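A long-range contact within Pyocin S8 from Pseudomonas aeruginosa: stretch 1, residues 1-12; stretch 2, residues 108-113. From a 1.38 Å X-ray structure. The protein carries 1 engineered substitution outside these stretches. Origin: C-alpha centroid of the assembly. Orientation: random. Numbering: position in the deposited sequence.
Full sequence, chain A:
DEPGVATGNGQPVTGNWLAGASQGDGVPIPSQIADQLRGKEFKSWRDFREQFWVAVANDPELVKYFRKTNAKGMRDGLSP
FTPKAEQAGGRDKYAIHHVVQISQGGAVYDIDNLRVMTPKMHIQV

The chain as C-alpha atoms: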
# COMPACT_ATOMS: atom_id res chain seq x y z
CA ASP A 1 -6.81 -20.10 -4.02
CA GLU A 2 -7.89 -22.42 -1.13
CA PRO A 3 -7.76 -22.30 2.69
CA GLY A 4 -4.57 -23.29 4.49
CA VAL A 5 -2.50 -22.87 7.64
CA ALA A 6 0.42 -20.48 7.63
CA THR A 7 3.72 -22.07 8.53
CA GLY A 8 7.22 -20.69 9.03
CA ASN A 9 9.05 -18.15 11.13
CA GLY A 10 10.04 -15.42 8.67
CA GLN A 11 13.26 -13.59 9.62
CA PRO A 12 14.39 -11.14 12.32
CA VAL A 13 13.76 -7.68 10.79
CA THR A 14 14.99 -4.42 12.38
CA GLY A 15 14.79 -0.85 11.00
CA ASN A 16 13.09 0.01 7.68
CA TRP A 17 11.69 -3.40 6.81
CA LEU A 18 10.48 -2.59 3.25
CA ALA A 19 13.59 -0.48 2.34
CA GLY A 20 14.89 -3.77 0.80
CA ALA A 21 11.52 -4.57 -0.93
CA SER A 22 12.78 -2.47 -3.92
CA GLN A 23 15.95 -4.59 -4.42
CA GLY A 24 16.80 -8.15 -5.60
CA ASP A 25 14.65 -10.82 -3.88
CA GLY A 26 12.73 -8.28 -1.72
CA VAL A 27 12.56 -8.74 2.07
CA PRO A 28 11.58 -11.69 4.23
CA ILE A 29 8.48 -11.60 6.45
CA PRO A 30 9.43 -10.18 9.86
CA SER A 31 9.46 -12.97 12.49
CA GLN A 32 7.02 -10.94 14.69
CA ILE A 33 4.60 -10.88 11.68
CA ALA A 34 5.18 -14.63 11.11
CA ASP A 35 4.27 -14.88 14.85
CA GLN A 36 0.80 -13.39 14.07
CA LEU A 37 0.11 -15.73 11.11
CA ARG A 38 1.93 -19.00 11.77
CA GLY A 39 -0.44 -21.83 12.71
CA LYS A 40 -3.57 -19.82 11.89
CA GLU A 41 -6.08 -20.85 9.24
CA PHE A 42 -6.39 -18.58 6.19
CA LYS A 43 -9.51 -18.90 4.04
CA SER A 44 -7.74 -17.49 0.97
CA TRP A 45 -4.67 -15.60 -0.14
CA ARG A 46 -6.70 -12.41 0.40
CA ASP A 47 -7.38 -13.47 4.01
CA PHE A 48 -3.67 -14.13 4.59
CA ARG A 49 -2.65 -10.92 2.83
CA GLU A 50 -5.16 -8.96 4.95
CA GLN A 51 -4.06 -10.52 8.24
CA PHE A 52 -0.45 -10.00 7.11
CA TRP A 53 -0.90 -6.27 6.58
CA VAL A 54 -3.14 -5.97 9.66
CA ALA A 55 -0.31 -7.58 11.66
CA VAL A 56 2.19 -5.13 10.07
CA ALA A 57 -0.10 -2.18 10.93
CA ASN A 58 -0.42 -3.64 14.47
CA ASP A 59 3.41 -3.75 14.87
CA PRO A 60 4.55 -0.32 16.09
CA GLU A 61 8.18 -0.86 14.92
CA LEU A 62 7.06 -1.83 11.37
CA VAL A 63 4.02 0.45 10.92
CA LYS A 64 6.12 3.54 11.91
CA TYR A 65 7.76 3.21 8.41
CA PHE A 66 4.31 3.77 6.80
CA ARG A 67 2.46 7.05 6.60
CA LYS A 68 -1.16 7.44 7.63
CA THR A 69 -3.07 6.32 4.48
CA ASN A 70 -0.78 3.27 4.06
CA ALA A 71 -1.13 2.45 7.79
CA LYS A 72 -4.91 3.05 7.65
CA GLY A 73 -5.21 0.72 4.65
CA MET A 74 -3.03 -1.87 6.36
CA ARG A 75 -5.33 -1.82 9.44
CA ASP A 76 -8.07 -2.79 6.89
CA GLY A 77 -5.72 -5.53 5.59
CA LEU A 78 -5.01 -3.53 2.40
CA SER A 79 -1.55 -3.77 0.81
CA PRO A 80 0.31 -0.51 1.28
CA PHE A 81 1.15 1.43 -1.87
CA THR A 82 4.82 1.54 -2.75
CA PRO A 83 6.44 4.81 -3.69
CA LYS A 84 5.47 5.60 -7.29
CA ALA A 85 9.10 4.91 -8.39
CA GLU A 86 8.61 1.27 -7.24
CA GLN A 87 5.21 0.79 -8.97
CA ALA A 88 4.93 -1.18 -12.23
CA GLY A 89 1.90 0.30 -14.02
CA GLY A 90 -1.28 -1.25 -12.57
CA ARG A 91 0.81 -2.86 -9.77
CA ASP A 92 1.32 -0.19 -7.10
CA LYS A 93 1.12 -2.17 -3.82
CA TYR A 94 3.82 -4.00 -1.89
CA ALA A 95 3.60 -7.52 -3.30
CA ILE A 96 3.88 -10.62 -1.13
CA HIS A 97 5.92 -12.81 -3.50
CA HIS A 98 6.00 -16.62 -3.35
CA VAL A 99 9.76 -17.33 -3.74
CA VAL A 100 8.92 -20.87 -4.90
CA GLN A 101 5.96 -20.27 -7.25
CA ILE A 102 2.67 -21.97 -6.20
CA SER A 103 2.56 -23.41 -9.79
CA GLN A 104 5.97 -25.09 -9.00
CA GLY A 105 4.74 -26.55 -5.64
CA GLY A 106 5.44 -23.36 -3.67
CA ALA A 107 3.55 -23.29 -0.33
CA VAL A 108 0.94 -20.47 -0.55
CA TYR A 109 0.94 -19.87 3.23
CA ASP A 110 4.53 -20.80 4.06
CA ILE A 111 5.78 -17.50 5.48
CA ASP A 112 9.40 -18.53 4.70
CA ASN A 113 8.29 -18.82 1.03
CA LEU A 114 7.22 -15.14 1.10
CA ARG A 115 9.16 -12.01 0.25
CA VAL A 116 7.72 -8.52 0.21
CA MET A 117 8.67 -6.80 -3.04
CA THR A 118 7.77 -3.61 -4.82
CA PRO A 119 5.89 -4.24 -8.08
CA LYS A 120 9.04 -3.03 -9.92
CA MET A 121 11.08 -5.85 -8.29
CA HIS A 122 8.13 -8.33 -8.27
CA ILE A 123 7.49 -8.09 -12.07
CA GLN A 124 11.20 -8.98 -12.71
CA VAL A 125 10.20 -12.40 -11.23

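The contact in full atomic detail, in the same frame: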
# COMPACT_ATOMS: atom_id res chain seq x y z
N ASP A 1 -6.72 -20.97 -5.24
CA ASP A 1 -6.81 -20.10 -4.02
C ASP A 1 -7.73 -20.76 -2.99
O ASP A 1 -8.96 -20.52 -3.03
CB ASP A 1 -7.30 -18.69 -4.37
CG ASP A 1 -7.43 -17.78 -3.15
OD1 ASP A 1 -6.63 -17.94 -2.21
OD2 ASP A 1 -8.33 -16.92 -3.16
N GLU A 2 -7.15 -21.56 -2.10
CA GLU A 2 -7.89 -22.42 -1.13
C GLU A 2 -7.43 -22.09 0.28
O GLU A 2 -6.37 -21.49 0.47
CB GLU A 2 -7.63 -23.89 -1.43
CG GLU A 2 -6.26 -24.36 -0.97
CD GLU A 2 -5.76 -25.62 -1.65
OE1 GLU A 2 -4.52 -25.82 -1.66
OE2 GLU A 2 -6.59 -26.40 -2.14
N PRO A 3 -8.19 -22.51 1.31
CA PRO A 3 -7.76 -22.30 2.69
C PRO A 3 -6.47 -23.06 2.99
O PRO A 3 -6.13 -24.00 2.32
CB PRO A 3 -8.92 -22.85 3.54
CG PRO A 3 -10.10 -22.77 2.60
CD PRO A 3 -9.53 -23.11 1.24
N GLY A 4 -5.76 -22.60 4.01
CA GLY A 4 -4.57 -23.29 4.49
C GLY A 4 -4.15 -22.75 5.83
O GLY A 4 -4.83 -21.89 6.37
N VAL A 5 -3.04 -23.24 6.31
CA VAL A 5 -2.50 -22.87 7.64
C VAL A 5 -1.13 -22.30 7.37
O VAL A 5 -0.33 -22.92 6.68
CB VAL A 5 -2.45 -24.09 8.57
CG1 VAL A 5 -1.77 -23.75 9.89
CG2 VAL A 5 -3.83 -24.66 8.79
N ALA A 6 -0.88 -21.09 7.84
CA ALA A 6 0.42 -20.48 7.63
C ALA A 6 1.43 -21.24 8.46
O ALA A 6 1.13 -21.70 9.56
CB ALA A 6 0.40 -19.03 8.00
N THR A 7 2.60 -21.39 7.88
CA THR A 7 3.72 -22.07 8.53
C THR A 7 4.93 -21.17 8.34
O THR A 7 4.92 -20.36 7.40
CB THR A 7 3.89 -23.45 7.92
OG1 THR A 7 4.19 -23.26 6.53
CG2 THR A 7 2.66 -24.31 8.07
N GLY A 8 5.91 -21.33 9.21
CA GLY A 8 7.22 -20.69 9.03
C GLY A 8 7.39 -19.53 9.97
O GLY A 8 6.42 -19.12 10.63
N ASN A 9 8.61 -19.03 10.03
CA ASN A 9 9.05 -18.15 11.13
C ASN A 9 9.37 -16.77 10.59
O ASN A 9 9.52 -15.89 11.42
CB ASN A 9 10.25 -18.74 11.86
CG ASN A 9 9.87 -19.99 12.62
OD1 ASN A 9 8.71 -20.16 12.98
ND2 ASN A 9 10.84 -20.84 12.87
N GLY A 10 9.46 -16.62 9.27
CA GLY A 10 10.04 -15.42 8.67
C GLY A 10 11.43 -15.18 9.24
O GLY A 10 12.06 -16.14 9.72
N GLN A 11 11.88 -13.94 9.23
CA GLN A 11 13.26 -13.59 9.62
C GLN A 11 13.21 -12.44 10.61
O GLN A 11 12.30 -11.62 10.56
CB GLN A 11 14.09 -13.20 8.40
CG GLN A 11 14.18 -14.31 7.36
CD GLN A 11 14.89 -15.50 7.93
OE1 GLN A 11 15.83 -15.37 8.71
NE2 GLN A 11 14.44 -16.68 7.54
N PRO A 12 14.21 -12.34 11.51
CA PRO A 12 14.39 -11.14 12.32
C PRO A 12 14.51 -9.97 11.35
O PRO A 12 15.26 -10.05 10.38
CB PRO A 12 15.66 -11.40 13.12
CG PRO A 12 15.82 -12.90 13.10
CD PRO A 12 15.25 -13.34 11.77
N VAL A 108 1.65 -21.78 -0.49
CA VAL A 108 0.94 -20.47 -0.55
C VAL A 108 1.13 -19.77 0.80
O VAL A 108 1.39 -18.57 0.82
CB VAL A 108 -0.56 -20.64 -0.85
CG1 VAL A 108 -1.26 -19.29 -0.81
CG2 VAL A 108 -0.80 -21.34 -2.18
N TYR A 109 0.99 -20.49 1.90
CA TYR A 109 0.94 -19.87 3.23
C TYR A 109 2.20 -20.19 4.02
O TYR A 109 2.19 -20.00 5.25
CB TYR A 109 -0.30 -20.32 4.00
CG TYR A 109 -1.58 -20.07 3.27
CD1 TYR A 109 -2.06 -18.79 3.09
CD2 TYR A 109 -2.32 -21.12 2.75
CE1 TYR A 109 -3.25 -18.56 2.44
CE2 TYR A 109 -3.52 -20.91 2.11
CZ TYR A 109 -3.99 -19.62 1.95
OH TYR A 109 -5.17 -19.40 1.31
N ASP A 110 3.25 -20.65 3.35
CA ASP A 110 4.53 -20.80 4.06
C ASP A 110 5.19 -19.43 4.05
O ASP A 110 5.62 -18.94 2.99
CB ASP A 110 5.46 -21.88 3.56
CG ASP A 110 6.59 -22.02 4.56
OD1 ASP A 110 7.47 -21.17 4.51
OD2 ASP A 110 6.54 -22.92 5.45
N ILE A 111 5.25 -18.87 5.24
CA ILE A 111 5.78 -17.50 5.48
C ILE A 111 7.22 -17.44 5.00
O ILE A 111 7.63 -16.41 4.50
CB ILE A 111 5.62 -17.16 6.96
CG1 ILE A 111 4.13 -17.13 7.33
CG2 ILE A 111 6.31 -15.85 7.29
CD1 ILE A 111 3.87 -17.32 8.78
N ASP A 112 7.97 -18.53 5.11
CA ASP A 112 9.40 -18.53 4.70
C ASP A 112 9.49 -18.60 3.18
O ASP A 112 10.59 -18.39 2.64
CB ASP A 112 10.15 -19.66 5.39
CG ASP A 112 10.13 -19.46 6.89
OD1 ASP A 112 10.34 -18.32 7.32
OD2 ASP A 112 9.89 -20.43 7.61
N ASN A 113 8.37 -18.84 2.50
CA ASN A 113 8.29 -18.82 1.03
C ASN A 113 7.88 -17.43 0.55
O ASN A 113 7.67 -17.25 -0.66
CB ASN A 113 7.32 -19.86 0.49
CG ASN A 113 7.47 -20.04 -1.00
OD1 ASN A 113 8.58 -19.97 -1.53
ND2 ASN A 113 6.35 -20.22 -1.69
O HOH W 1 -4.50 -19.06 -1.48
O HOH W 2 12.61 -18.64 9.10
O HOH W 3 11.79 -16.42 6.01

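The N-terminal segment of Pyocin S8 lies along residues 108-113, and the contact buries 531 Å² counted over both sides.

Backbone pairing sits at the centre. Thr-7 N donates to Tyr-109 O (3.0 Å), and Ile-111 N donates to Thr-7 O (2.6 Å). Both backbone polar groups of Thr-7 are thereby used, making a single beta bridge with Asp-110. Two CA-H...O contacts flank it: Ala-6 CA to Tyr-109 O at 3.0 Å and Asp-110 CA to Thr-7 O at 3.4 Å.

Side-chain hydrogen bonds extend the pairing. Thr-7 OG1 donates to Asp-110 OD2 (2.6 Å). Asp-112, with chi1 in m, brings its carboxylate to the loop at residues 8-10. Asn-9 N donates to Asp-112 OD2 (3.1 Å), and Gly-10 N makes a weak bond to Asp-112 OD1 (2.7 Å). An aspartate suits this place because its two carboxylate oxygens can accept from adjacent backbone amides.

Tyr-109 has the largest covered area. Its side chain runs beside residues 2-5, and its OH donates to Glu-2 O (2.6 Å) at the ring edge. Gly-4 leaves room for the ring: a CB there would lie 2.4 Å from Tyr-109 CD2. Gly-8 is similarly constrained, since a CB would lie 2.5 Å from Asp-112 OD2 and would also jam against the preceding carbonyl. The positive phi of Gly-10 likewise favours glycine.

Apolar packing is small. Ala-6 CB meets Ile-111 CD1 at 3.9 Å and Tyr-109 CB at 4.3 Å. All three residues are buried, and the short alanine side chain fits this close approach.

Waters bridge both ends. Water 1 donates to Asp-1 OD1 (2.5 Å) and Tyr-109 OH (2.9 Å). Water 2 links Gly-10 O (2.6 Å) with Asp-112 OD1 (2.9 Å). Water 3 accepts from Gln-11 NE2 (3.1 Å) and donates to Asp-112 OD1 (2.7 Å).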